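Local coordinates for protein thioredoxin (Bacillus cereus, PDB 3ZIT) that probably transfers electrons by reversible thiol-disulfide exchange, as related thioredoxins and glutaredoxins do, at residues V6-Q9 / P14-I17; F21-H24 / A28-E31; F32-K35 / A40-R43; V56-E61 / Q72-I77. The protein carries 1 engineered substitution. All coordinates share one frame; numbering follows the deposited sequence. Where two conformers were deposited one is given.

Contact 1: V6-Q9 / P14-I17; sequences VYAQ and PCVI. Engineered in segment 6-9: Ala-8 (natural residue Thr).
Cys-15 and Ala-8 face each other across the gap between a strand end and the first turns of a helix, a worked example of how the thioredoxin fold seats the second cysteine of its CxxC disulfide, probably the redox site as in related thioredoxins. Both CA-CB bonds point into the gap, and the two CB atoms meet obliquely, Ala-8 CB lying 3.9 Å from Cys-15 CB. Ala-8 is an engineered residue, threonine in the natural protein, and here presents only a methyl group to the cysteine. A first torsion of -62° puts SG beside the backbone N of Cys-15 and directs it across the gap at the strand backbone. There SG rests 3.8 Å from Ala-8 CA. It is equally close to the next backbone amide, with 3.8 Å between Cys-15 SG and Gln-9 N, but this pair is not a hydrogen bond. The approach is one of van der Waals packing, the sulfur resting against the backbone of Ala-8 and Gln-9 and also against the Ala-8 methyl. Its covalent partner is Cys-12, at the helix start. Around the contact, the backbone of Ala-8 is hydrogen-bonded to Phe-32 of the parallel strand 30-33 and Val-34 just after it, Thr-53 adds a loop contact to Cys-15, and Tyr-7 points away from helix 13-24 to pack on helix 38-47.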
loop_
_atom_site.group_PDB
_atom_site.type_symbol
_atom_site.label_atom_id
_atom_site.label_comp_id
_atom_site.label_asym_id
_atom_site.label_seq_id
_atom_site.Cartn_x
_atom_site.Cartn_y
_atom_site.Cartn_z
ATOM N N VAL B 6 -4.784 -12.293 7.445
ATOM C CA VAL B 6 -3.608 -11.789 6.730
ATOM C C VAL B 6 -2.424 -12.652 7.058
ATOM O O VAL B 6 -2.052 -12.764 8.223
ATOM C CB VAL B 6 -3.347 -10.328 7.100
ATOM C CG1 VAL B 6 -2.088 -9.832 6.412
ATOM C CG2 VAL B 6 -4.542 -9.480 6.776
ATOM N N TYR B 7 -1.809 -13.243 6.043
ATOM C CA TYR B 7 -0.595 -14.027 6.185
ATOM C C TYR B 7 0.595 -13.184 5.737
ATOM O O TYR B 7 0.616 -12.689 4.594
ATOM C CB TYR B 7 -0.679 -15.327 5.370
ATOM C CG TYR B 7 -1.757 -16.255 5.931
ATOM C CD1 TYR B 7 -3.076 -16.083 5.639
ATOM C CD2 TYR B 7 -1.406 -17.209 6.871
ATOM C CE1 TYR B 7 -4.075 -16.797 6.288
ATOM C CE2 TYR B 7 -2.383 -17.948 7.530
ATOM C CZ TYR B 7 -3.690 -17.738 7.267
ATOM O OH TYR B 7 -4.647 -18.461 7.965
ATOM N N ALA B 8 1.568 -13.043 6.644
ATOM C CA ALA B 8 2.687 -12.159 6.425
ATOM C C ALA B 8 3.968 -12.826 6.944
ATOM O O ALA B 8 3.914 -13.920 7.494
ATOM C CB ALA B 8 2.487 -10.821 7.157
ATOM N N GLN B 9 5.075 -12.163 6.776
ATOM C CA GLN B 9 6.357 -12.603 7.339
ATOM C C GLN B 9 7.225 -11.352 7.467
ATOM O O GLN B 9 6.914 -10.303 6.872
ATOM C CB GLN B 9 6.992 -13.722 6.617
ATOM C CG GLN B 9 7.426 -13.305 5.231
ATOM C CD GLN B 9 8.202 -14.459 4.452
ATOM O OE1 GLN B 9 8.090 -15.635 4.656
ATOM N NE2 GLN B 9 8.965 -14.037 3.492
ATOM N N PRO B 14 5.809 -5.708 0.853
ATOM C CA PRO B 14 4.436 -5.755 0.356
ATOM C C PRO B 14 3.440 -6.129 1.447
ATOM O O PRO B 14 2.310 -5.676 1.460
ATOM C CB PRO B 14 4.508 -6.818 -0.768
ATOM C CG PRO B 14 6.000 -6.748 -1.199
ATOM C CD PRO B 14 6.711 -6.564 0.032
ATOM N N CYS B 15 3.884 -6.994 2.397
ATOM C CA CYS B 15 3.036 -7.302 3.545
ATOM C C CYS B 15 2.755 -6.102 4.415
ATOM O O CYS B 15 1.633 -5.911 4.861
ATOM C CB CYS B 15 3.767 -8.313 4.468
ATOM S SG CYS B 15 4.182 -9.951 3.760
ATOM N N VAL B 16 3.768 -5.296 4.613
ATOM C CA VAL B 16 3.597 -4.067 5.414
ATOM C C VAL B 16 2.635 -3.123 4.711
ATOM O O VAL B 16 1.777 -2.550 5.398
ATOM C CB VAL B 16 4.954 -3.336 5.610
ATOM C CG1 VAL B 16 4.740 -1.940 6.214
ATOM C CG2 VAL B 16 5.822 -4.167 6.481
ATOM N N ILE B 17 2.788 -2.966 3.408
ATOM C CA ILE B 17 1.895 -2.122 2.633
ATOM C C ILE B 17 0.467 -2.609 2.752
ATOM O O ILE B 17 -0.451 -1.836 2.987
ATOM C CB ILE B 17 2.359 -1.953 1.201
ATOM C CG1 ILE B 17 3.740 -1.311 1.189
ATOM C CG2 ILE B 17 1.258 -1.296 0.349
ATOM C CD1 ILE B 17 4.440 -1.506 -0.115
#

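Contact 2: F21-H24 / A28-E31; sequences FLKH and AYEE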
loop_
_atom_site.group_PDB
_atom_site.type_symbol
_atom_site.label_atom_id
_atom_site.label_comp_id
_atom_site.label_asym_id
_atom_site.label_seq_id
_atom_site.Cartn_x
_atom_site.Cartn_y
_atom_site.Cartn_z
ATOM N N PHE B 21 -2.457 -0.515 4.561
ATOM C CA PHE B 21 -3.664 -0.243 3.768
ATOM C C PHE B 21 -4.936 -0.684 4.591
ATOM O O PHE B 21 -5.907 0.033 4.659
ATOM C CB PHE B 21 -3.535 -0.922 2.440
ATOM C CG PHE B 21 -4.807 -0.892 1.621
ATOM C CD1 PHE B 21 -5.090 0.297 0.893
ATOM C CD2 PHE B 21 -5.676 -1.931 1.595
ATOM C CE1 PHE B 21 -6.234 0.462 0.150
ATOM C CE2 PHE B 21 -6.907 -1.823 0.825
ATOM C CZ PHE B 21 -7.077 -0.595 0.108
ATOM N N LEU B 22 -4.894 -1.903 5.066
ATOM C CA LEU B 22 -6.030 -2.404 5.843
ATOM C C LEU B 22 -6.250 -1.576 7.097
ATOM O O LEU B 22 -7.412 -1.252 7.402
ATOM C CB LEU B 22 -5.789 -3.871 6.216
ATOM C CG LEU B 22 -5.803 -4.814 5.062
ATOM C CD1 LEU B 22 -5.325 -6.227 5.578
ATOM C CD2 LEU B 22 -7.062 -4.869 4.274
ATOM N N LYS B 23 -5.199 -1.190 7.808
ATOM C CA LYS B 23 -5.335 -0.313 8.979
ATOM C C LYS B 23 -5.913 1.005 8.614
ATOM O O LYS B 23 -6.772 1.554 9.305
ATOM C CB LYS B 23 -4.037 -0.183 9.709
ATOM C CG LYS B 23 -3.581 -1.343 10.448
ATOM C CD LYS B 23 -2.088 -1.197 10.820
ATOM C CE LYS B 23 -1.742 -0.801 12.196
ATOM N NZ LYS B 23 -0.236 -0.784 12.099
ATOM N N HIS B 24 -5.422 1.606 7.542
ATOM C CA HIS B 24 -5.957 2.921 7.154
ATOM C C HIS B 24 -7.450 2.892 6.808
ATOM O O HIS B 24 -8.155 3.889 7.014
ATOM C CB HIS B 24 -5.150 3.423 5.965
ATOM C CG HIS B 24 -5.508 4.829 5.657
ATOM N ND1 HIS B 24 -5.337 5.864 6.547
ATOM C CD2 HIS B 24 -6.237 5.288 4.637
ATOM C CE1 HIS B 24 -5.857 6.944 5.991
ATOM N NE2 HIS B 24 -6.386 6.621 4.819
ATOM N N ALA B 28 -11.120 -4.972 10.181
ATOM C CA ALA B 28 -10.968 -5.827 11.380
ATOM C C ALA B 28 -10.372 -7.138 10.959
ATOM O O ALA B 28 -11.041 -8.121 10.855
ATOM C CB ALA B 28 -12.310 -6.031 12.026
ATOM N N TYR B 29 -9.052 -7.218 10.806
ATOM C CA TYR B 29 -8.336 -8.432 10.392
ATOM C C TYR B 29 -7.562 -9.083 11.540
ATOM O O TYR B 29 -7.279 -8.425 12.563
ATOM C CB TYR B 29 -7.343 -8.143 9.238
ATOM C CG TYR B 29 -6.253 -7.229 9.560
ATOM C CD1 TYR B 29 -6.387 -5.879 9.407
ATOM C CD2 TYR B 29 -5.010 -7.695 10.030
ATOM C CE1 TYR B 29 -5.316 -4.981 9.713
ATOM C CE2 TYR B 29 -3.950 -6.858 10.309
ATOM C CZ TYR B 29 -4.111 -5.488 10.157
ATOM O OH TYR B 29 -3.047 -4.639 10.428
ATOM N N GLU B 30 -7.215 -10.348 11.375
ATOM C CA GLU B 30 -6.250 -11.094 12.219
ATOM C C GLU B 30 -5.073 -11.433 11.365
ATOM O O GLU B 30 -5.243 -11.851 10.208
ATOM C CB GLU B 30 -6.889 -12.342 12.782
ATOM C CG GLU B 30 -8.087 -12.035 13.670
ATOM C CD GLU B 30 -8.399 -13.168 14.608
ATOM O OE1 GLU B 30 -7.543 -14.104 14.804
ATOM O OE2 GLU B 30 -9.463 -13.080 15.236
ATOM N N GLU B 31 -3.869 -11.305 11.896
ATOM C CA GLU B 31 -2.690 -11.594 11.151
ATOM C C GLU B 31 -1.946 -12.772 11.666
ATOM O O GLU B 31 -2.051 -13.164 12.882
ATOM C CB GLU B 31 -1.732 -10.442 11.042
ATOM C CG GLU B 31 -1.021 -10.141 12.344
ATOM C CD GLU B 31 -0.321 -8.898 12.144
ATOM O OE1 GLU B 31 0.784 -8.904 11.492
ATOM O OE2 GLU B 31 -0.896 -7.848 12.284
#
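The last turn of helix 13-24 faces the chain leading into strand 30-33 with a CA separation of 7.9 Å between Leu-22 and Tyr-29, wide enough for one layer of side chains. This is the returning limb of a beta-alpha-beta crossover, in which the helix links two parallel neighbouring strands of the thioredoxin-like sheet, and Tyr-29 fills the space between the limbs. The first torsion of the tyrosine is 64°, which places CG between the backbone N and the carbonyl carbon and sends the ring toward the helix. Leu-22 comes to it from above: CD1 stands over one face in a CH-pi contact, 4.3 Å from the ring centroid and 22° off the normal. Its CB packs lower down against the ring, 3.7 Å from Tyr-29 CE1. The inward side of this layer continues into strand 4-8, where both Leu-22 and Tyr-29 touch Val-6. Lys-23 deals with a different part of the same ring, passing its edge near the ring plane on the more exposed side. The aliphatic stem does the touching, while the ammonium group goes on to a salt bridge with Glu-20. As the lysine chain passes the phenol oxygen, CG comes to 3.3 Å and CD to 3.6 Å from Tyr-29 OH.

Contact 3: F32-K35 / A40-R43; sequences FDVK and ARNR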
loop_
_atom_site.group_PDB
_atom_site.type_symbol
_atom_site.label_atom_id
_atom_site.label_comp_id
_atom_site.label_asym_id
_atom_site.label_seq_id
_atom_site.Cartn_x
_atom_site.Cartn_y
_atom_site.Cartn_z
ATOM N N PHE B 32 -1.097 -13.401 10.834
ATOM C CA PHE B 32 -0.277 -14.504 11.155
ATOM C C PHE B 32 1.073 -14.315 10.510
ATOM O O PHE B 32 1.148 -13.831 9.389
ATOM C CB PHE B 32 -0.830 -15.823 10.673
ATOM C CG PHE B 32 -2.200 -16.058 11.166
ATOM C CD1 PHE B 32 -2.394 -16.613 12.435
ATOM C CD2 PHE B 32 -3.313 -15.645 10.468
ATOM C CE1 PHE B 32 -3.693 -16.779 12.918
ATOM C CE2 PHE B 32 -4.615 -15.808 10.928
ATOM C CZ PHE B 32 -4.791 -16.349 12.202
ATOM N N ASP B 33 2.145 -14.715 11.212
ATOM C CA ASP B 33 3.536 -14.674 10.714
ATOM C C ASP B 33 3.925 -16.071 10.357
ATOM O O ASP B 33 4.051 -16.905 11.226
ATOM C CB ASP B 33 4.397 -14.055 11.782
ATOM C CG ASP B 33 5.865 -13.929 11.365
ATOM O OD1 ASP B 33 6.378 -14.808 10.730
ATOM O OD2 ASP B 33 6.491 -12.900 11.799
ATOM N N VAL B 34 4.064 -16.342 9.054
ATOM C CA VAL B 34 4.327 -17.689 8.589
ATOM C C VAL B 34 5.730 -18.159 8.840
ATOM O O VAL B 34 6.028 -19.311 8.605
ATOM C CB VAL B 34 3.856 -17.878 7.131
ATOM C CG1 VAL B 34 2.411 -17.604 6.965
ATOM C CG2 VAL B 34 4.708 -17.077 6.132
ATOM N N LYS B 35 6.654 -17.269 9.236
ATOM C CA LYS B 35 7.976 -17.737 9.660
ATOM C C LYS B 35 7.892 -18.246 11.090
ATOM O O LYS B 35 8.527 -19.220 11.442
ATOM C CB LYS B 35 9.000 -16.605 9.534
ATOM C CG LYS B 35 9.453 -16.297 8.128
ATOM C CD LYS B 35 10.424 -17.360 7.653
ATOM C CE LYS B 35 11.014 -16.904 6.295
ATOM N NZ LYS B 35 10.130 -17.310 5.156
ATOM N N ALA B 40 0.219 -21.651 10.718
ATOM C CA ALA B 40 -0.172 -20.633 9.761
ATOM C C ALA B 40 0.523 -20.868 8.390
ATOM O O ALA B 40 -0.134 -20.767 7.346
ATOM C CB ALA B 40 0.177 -19.256 10.285
ATOM N N ARG B 41 1.798 -21.215 8.433
ATOM C CA ARG B 41 2.520 -21.519 7.196
ATOM C C ARG B 41 1.858 -22.657 6.452
ATOM O O ARG B 41 1.718 -22.648 5.216
ATOM C CB ARG B 41 3.974 -21.802 7.528
ATOM C CG ARG B 41 4.785 -22.137 6.318
ATOM C CD ARG B 41 6.150 -22.550 6.758
ATOM N NE ARG B 41 7.166 -22.436 5.751
ATOM C CZ ARG B 41 7.855 -21.342 5.433
ATOM N NH1 ARG B 41 7.669 -20.146 6.043
ATOM N NH2 ARG B 41 8.748 -21.447 4.467
ATOM N N ASN B 42 1.458 -23.701 7.209
ATOM C CA ASN B 42 0.816 -24.845 6.570
ATOM C C ASN B 42 -0.544 -24.477 6.019
ATOM O O ASN B 42 -0.886 -24.978 4.946
ATOM C CB ASN B 42 0.736 -25.967 7.613
ATOM C CG ASN B 42 2.071 -26.660 7.788
ATOM O OD1 ASN B 42 2.938 -26.547 6.937
ATOM N ND2 ASN B 42 2.232 -27.374 8.891
ATOM N N ARG B 43 -1.306 -23.615 6.695
ATOM C CA ARG B 43 -2.537 -23.192 6.088
ATOM C C ARG B 43 -2.324 -22.407 4.759
ATOM O O ARG B 43 -3.017 -22.664 3.784
ATOM C CB ARG B 43 -3.394 -22.294 7.011
ATOM C CG ARG B 43 -3.844 -23.047 8.260
ATOM C CD ARG B 43 -4.927 -22.279 8.987
ATOM N NE ARG B 43 -4.477 -20.940 9.489
ATOM C CZ ARG B 43 -3.767 -20.732 10.589
ATOM N NH1 ARG B 43 -3.398 -21.701 11.438
ATOM N NH2 ARG B 43 -3.442 -19.491 10.911
#
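Phe-32 and Ala-40 form the tight side of this contact, with 3.6 Å between their CB atoms where the end of strand 30-33 meets helix 38-47. Next to them Arg-43 reaches over the phenylalanine ring in a cation-pi contact. Its NH2 sits above the ring centre, 3.3 Å from the plane, and CZ lies 11° off the ring normal. Guanidinium and ring planes are 75° apart, so the arginine presents an N-H corner to the pi cloud; a bend at chi3 (-63°) turns the guanidinium toward the ring. Val-34 continues the apolar seam, its CB lying 3.9 Å from Arg-41 CB, with a looser approach of CG1 to Ala-40 CB at 4.3 Å. Toward solvent the packing gives way to polar, more exposed side chains. In one of two modelled conformers, Arg-41 NH1 donates to Val-34 O over 3.2 Å; the carbonyl lies in the guanidinium plane, but the donor stands well above the carbonyl plane, a tentative bond. Lys-35 NZ lies near the same guanidinium, a like-charged neighbour, and is hydrogen-bonded to Gln-9. An Asx turn, Lys-35 N to Asp-33 OD1 at 2.9 Å, shapes the exit from the strand. The contact thus lays helix 38-47 against the outer strand 30-33, while inward Ala-40 packs on Tyr-7 of strand 4-8, whose hydroxyl is hydrogen-bonded to Arg-43 NE.

Contact 4: V56-E61 / Q72-I77; sequences VVIDGE and QQLLNI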
loop_
_atom_site.group_PDB
_atom_site.type_symbol
_atom_site.label_atom_id
_atom_site.label_comp_id
_atom_site.label_asym_id
_atom_site.label_seq_id
_atom_site.Cartn_x
_atom_site.Cartn_y
_atom_site.Cartn_z
ATOM N N VAL B 56 -4.167 -12.718 1.675
ATOM C CA VAL B 56 -5.268 -12.335 2.519
ATOM C C VAL B 56 -6.421 -13.270 2.172
ATOM O O VAL B 56 -6.669 -13.534 0.992
ATOM C CB VAL B 56 -5.651 -10.877 2.300
ATOM C CG1 VAL B 56 -6.766 -10.442 3.254
ATOM C CG2 VAL B 56 -4.442 -9.962 2.515
ATOM N N VAL B 57 -7.152 -13.741 3.211
ATOM C CA VAL B 57 -8.315 -14.602 3.027
ATOM C C VAL B 57 -9.507 -13.806 3.543
ATOM O O VAL B 57 -9.522 -13.387 4.691
ATOM C CB VAL B 57 -8.141 -15.950 3.710
ATOM C CG1 VAL B 57 -9.335 -16.814 3.355
ATOM C CG2 VAL B 57 -6.854 -16.590 3.248
ATOM N N ILE B 58 -10.519 -13.600 2.667
ATOM C CA ILE B 58 -11.655 -12.754 2.983
ATOM C C ILE B 58 -12.901 -13.612 2.849
ATOM O O ILE B 58 -13.321 -13.947 1.733
ATOM C CB ILE B 58 -11.733 -11.569 2.067
ATOM C CG1 ILE B 58 -10.440 -10.757 2.172
ATOM C CG2 ILE B 58 -12.977 -10.703 2.398
ATOM C CD1 ILE B 58 -10.197 -9.776 1.152
ATOM N N ASP B 59 -13.495 -14.005 3.993
ATOM C CA ASP B 59 -14.671 -14.890 3.963
ATOM C C ASP B 59 -14.421 -16.122 3.099
ATOM O O ASP B 59 -15.326 -16.574 2.374
ATOM C CB ASP B 59 -15.893 -14.099 3.511
ATOM C CG ASP B 59 -17.173 -14.680 4.018
ATOM O OD1 ASP B 59 -17.170 -15.455 5.005
ATOM O OD2 ASP B 59 -18.211 -14.349 3.388
ATOM N N GLY B 60 -13.214 -16.662 3.181
ATOM C CA GLY B 60 -12.853 -17.864 2.421
ATOM C C GLY B 60 -12.169 -17.612 1.111
ATOM O O GLY B 60 -11.601 -18.526 0.552
ATOM N N GLU B 61 -12.244 -16.393 0.581
ATOM C CA GLU B 61 -11.668 -16.144 -0.748
ATOM C C GLU B 61 -10.193 -15.739 -0.570
ATOM O O GLU B 61 -9.876 -14.791 0.170
ATOM C CB GLU B 61 -12.428 -15.040 -1.397
ATOM C CG GLU B 61 -11.895 -14.611 -2.743
ATOM C CD GLU B 61 -12.537 -15.288 -3.843
ATOM O OE1 GLU B 61 -13.686 -15.587 -3.732
ATOM O OE2 GLU B 61 -11.891 -15.333 -4.911
ATOM N N GLN B 72 -9.656 -4.275 -2.155
ATOM C CA GLN B 72 -10.637 -3.248 -1.959
ATOM C C GLN B 72 -11.995 -3.772 -2.350
ATOM O O GLN B 72 -12.978 -3.496 -1.653
ATOM C CB GLN B 72 -10.326 -2.044 -2.831
ATOM C CG GLN B 72 -9.298 -1.164 -2.355
ATOM C CD GLN B 72 -9.366 0.141 -3.092
ATOM O OE1 GLN B 72 -9.123 1.173 -2.513
ATOM N NE2 GLN B 72 -9.684 0.101 -4.376
ATOM N N GLN B 73 -12.107 -4.420 -3.536
ATOM C CA GLN B 73 -13.368 -4.929 -4.010
ATOM C C GLN B 73 -13.962 -5.937 -3.042
ATOM O O GLN B 73 -15.083 -5.815 -2.649
ATOM C CB GLN B 73 -13.157 -5.619 -5.401
ATOM C CG GLN B 73 -12.938 -4.749 -6.632
ATOM C CD GLN B 73 -12.312 -5.450 -7.829
ATOM O OE1 GLN B 73 -12.355 -6.725 -8.103
ATOM N NE2 GLN B 73 -11.721 -4.579 -8.635
ATOM N N LEU B 74 -13.167 -6.903 -2.632
ATOM C CA LEU B 74 -13.690 -7.975 -1.754
ATOM C C LEU B 74 -14.058 -7.497 -0.361
ATOM O O LEU B 74 -14.878 -8.074 0.299
ATOM C CB LEU B 74 -12.686 -9.110 -1.679
ATOM C CG LEU B 74 -12.519 -9.919 -2.945
ATOM C CD1 LEU B 74 -11.438 -10.934 -2.745
ATOM C CD2 LEU B 74 -13.825 -10.554 -3.502
ATOM N N LEU B 75 -13.426 -6.418 0.102
ATOM C CA LEU B 75 -13.659 -5.934 1.450
ATOM C C LEU B 75 -14.804 -4.998 1.451
ATOM O O LEU B 75 -15.228 -4.592 2.567
ATOM C CB LEU B 75 -12.435 -5.293 2.011
ATOM C CG LEU B 75 -11.354 -6.301 2.378
ATOM C CD1 LEU B 75 -10.007 -5.591 2.587
ATOM C CD2 LEU B 75 -11.705 -7.178 3.577
ATOM N N ASN B 76 -15.348 -4.598 0.301
ATOM C CA ASN B 76 -16.518 -3.722 0.286
ATOM C C ASN B 76 -16.262 -2.429 1.005
ATOM O O ASN B 76 -17.127 -1.922 1.704
ATOM C CB ASN B 76 -17.845 -4.386 0.812
ATOM C CG ASN B 76 -18.146 -5.586 -0.011
ATOM O OD1 ASN B 76 -18.093 -5.551 -1.235
ATOM N ND2 ASN B 76 -18.512 -6.659 0.686
ATOM N N ILE B 77 -15.056 -1.878 0.762
ATOM C CA ILE B 77 -14.550 -0.725 1.557
ATOM C C ILE B 77 -14.371 0.529 0.759
ATOM O O ILE B 77 -14.207 1.586 1.383
ATOM C CB ILE B 77 -13.267 -0.966 2.340
ATOM C CG1 ILE B 77 -12.165 -1.488 1.444
ATOM C CG2 ILE B 77 -13.560 -1.772 3.570
ATOM C CD1 ILE B 77 -10.798 -1.568 2.045
#
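Ile-58 bridges from the end of strand 55-58 to the last turn of helix 68-75, and its side chain illustrates how one branched residue can fill the seam between a strand and a helix. CB points at the helix but stands back, 4.6 Å from Leu-75 CD2. From it the chain divides. With chi1 at -58°, CG1 lies beside the backbone N and runs past Leu-75, coming 4.0 Å from its CD2. CG2, anti to the backbone N, reaches a different part of the helix, 3.9 Å from Leu-74 O, and also touches the Leu-75 methyl. The tip, CD1, is wedged between the two leucines: it is 3.8 Å from Leu-74 CB and 3.9 Å from Leu-75 CD2. Ile-58 and Leu-75 cross at about a right angle. At the far end of a type I' turn, closed by Ile-58 N to Glu-61 O and Glu-61 N to Ile-58 O, Glu-61 adds a more exposed contact: in one of its two modelled conformers CG lies 3.7 Å from Leu-74 CD1. On the other segment a Schellman motif at Asn-76 ends the helix just past the leucines. The contact packs the hairpin of strands 55-58 and 61-64 against helix 68-75, with Leu-71 extending the packing on Ile-58 and Leu-75 also touching Leu-22 of helix 13-24.

In the fold
All four contacts pin helices onto one four-stranded mixed sheet, and they follow one another in series along the chain. Contacts 1 and 2 lie on the same crossover helix, 13-24, with centres about 10 Å apart, and meet through the parallel strands 4-8 and 30-33. Contact 3 takes over strand 30-33 where contact 2 leaves it, about 17 Å away between centres. Contact 4 adds the terminal hairpin and helix, its centre about 11 Å from that of contact 2, while contacts 3 and 4, on opposite sides of the chain's centre and about 19 Å apart, do not touch. The CxxC disulfide, probably the redox site, lies at contact 1, where strand 4-8 meets the start of helix 13-24.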